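Local coordinates for protein guanylate kinase (Stenotrophomonas maltophilia, PDB 6WCT) that catalyses transfer of a phosphate group from ATP to GMP, giving GDP and ADP, and is thereby thought to recycle GMP and, indirectly, cGMP, at residues N185-F188 / D189-V192. Residues are numbered along the deposited sequence; the frame is centred on the assembly and turned at random.
Sequences NEVF and DTAV
Asn185 lays its amide oxygen OD1 3.8 Å from the methyl CB of Ala191, a plain van der Waals touch across the turn that joins strand 181-184 to helix 188-203. Its CG stands anti to the backbone N, which brings the end of the side chain closer to the helix. The other end of the amide, ND2, is hydrogen-bonded to the carbonyl oxygen of Ala33 in the P-loop. Glu186 packs on His213 of the second subunit. Val187 is the N-cap residue: its carbonyl O accepts Ala191 N at 2.9 Å, with an N-H...O angle of 164°, closing the first helical turn. Its side chain also meets that of Thr190, CB lying 3.7 Å from OG1; the threonine hydroxyl lies against CB and CG1 of the valine. Phe188 repeats the backbone pattern one residue on, O receiving Val192 N at 3.1 Å. CG anti to the backbone N (chi1 177°) swings its ring toward the next turn, where Val192 CG2 sits over one face, 4.0 Å from the centroid and displaced toward the rim, in a CH-pi contact. Asp189 brings OD1 to 3.6 Å from Phe188 CD2, the carboxylate and ring planes 55° apart. Asn185, Phe188 and Ala191 all pack on Ile38 of helix 35-45. Asn185 and Glu186 contribute to the ADP site, though no ADP is bound to this chain; the Val187 O bond joins their loop to the helix, the Phe188 O bond and ring contact lie within the helix, and the asparagine amide links the loop to the P-loop.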
loop_
_atom_site.group_PDB
_atom_site.type_symbol
_atom_site.label_atom_id
_atom_site.label_comp_id
_atom_site.label_asym_id
_atom_site.label_seq_id
_atom_site.Cartn_x
_atom_site.Cartn_y
_atom_site.Cartn_z
ATOM N N ASN A 185 -14.434 -1.001 -8.116
ATOM C CA ASN A 185 -15.540 -1.198 -7.181
ATOM C C ASN A 185 -16.515 -2.216 -7.774
ATOM O O ASN A 185 -17.600 -1.887 -8.258
ATOM C CB ASN A 185 -16.219 0.137 -6.881
ATOM C CG ASN A 185 -17.423 -0.020 -5.969
ATOM O OD1 ASN A 185 -17.537 -1.007 -5.240
ATOM N ND2 ASN A 185 -18.325 0.947 -6.003
ATOM N N GLU A 186 -16.117 -3.485 -7.723
ATOM C CA GLU A 186 -17.008 -4.565 -8.155
ATOM C C GLU A 186 -17.883 -5.053 -7.010
ATOM O O GLU A 186 -19.113 -5.083 -7.127
ATOM C CB GLU A 186 -16.196 -5.733 -8.731
ATOM C CG GLU A 186 -15.431 -5.419 -10.009
ATOM C CD GLU A 186 -14.617 -6.606 -10.520
ATOM O OE1 GLU A 186 -15.232 -7.623 -10.923
ATOM O OE2 GLU A 186 -13.365 -6.525 -10.500
ATOM N N VAL A 187 -17.266 -5.466 -5.907
ATOM C CA VAL A 187 -17.991 -5.897 -4.715
ATOM C C VAL A 187 -17.749 -4.852 -3.635
ATOM O O VAL A 187 -16.591 -4.555 -3.313
ATOM C CB VAL A 187 -17.535 -7.286 -4.234
ATOM C CG1 VAL A 187 -18.339 -7.704 -2.998
ATOM C CG2 VAL A 187 -17.609 -8.331 -5.367
ATOM N N PHE A 188 -18.833 -4.319 -3.060
ATOM C CA PHE A 188 -18.705 -3.181 -2.155
ATOM C C PHE A 188 -17.834 -3.514 -0.946
ATOM O O PHE A 188 -16.887 -2.781 -0.636
ATOM C CB PHE A 188 -20.082 -2.680 -1.721
ATOM C CG PHE A 188 -20.018 -1.561 -0.728
ATOM C CD1 PHE A 188 -19.694 -0.276 -1.140
ATOM C CD2 PHE A 188 -20.266 -1.790 0.614
ATOM C CE1 PHE A 188 -19.614 0.762 -0.223
ATOM C CE2 PHE A 188 -20.199 -0.754 1.540
ATOM C CZ PHE A 188 -19.869 0.521 1.119
ATOM N N ASP A 189 -18.130 -4.614 -0.250
ATOM C CA ASP A 189 -17.355 -4.944 0.944
ATOM C C ASP A 189 -15.898 -5.213 0.615
ATOM O O ASP A 189 -15.023 -5.033 1.473
ATOM C CB ASP A 189 -17.929 -6.169 1.648
ATOM C CG ASP A 189 -19.262 -5.891 2.315
ATOM O OD1 ASP A 189 -19.546 -4.718 2.642
ATOM O OD2 ASP A 189 -20.024 -6.859 2.513
ATOM N N THR A 190 -15.620 -5.697 -0.599
ATOM C CA THR A 190 -14.233 -5.903 -0.998
ATOM C C THR A 190 -13.523 -4.570 -1.221
ATOM O O THR A 190 -12.404 -4.373 -0.740
ATOM C CB THR A 190 -14.177 -6.802 -2.241
ATOM O OG1 THR A 190 -14.750 -8.082 -1.914
ATOM C CG2 THR A 190 -12.764 -7.022 -2.679
ATOM N N ALA A 191 -14.174 -3.624 -1.908
ATOM C CA ALA A 191 -13.555 -2.311 -2.119
ATOM C C ALA A 191 -13.241 -1.620 -0.790
ATOM O O ALA A 191 -12.198 -0.967 -0.652
ATOM C CB ALA A 191 -14.466 -1.425 -2.978
ATOM N N VAL A 192 -14.138 -1.753 0.195
ATOM C CA VAL A 192 -13.891 -1.191 1.521
ATOM C C VAL A 192 -12.673 -1.853 2.153
ATOM O O VAL A 192 -11.763 -1.174 2.647
ATOM C CB VAL A 192 -15.151 -1.337 2.402
ATOM C CG1 VAL A 192 -14.904 -0.860 3.825
ATOM C CG2 VAL A 192 -16.306 -0.540 1.794
#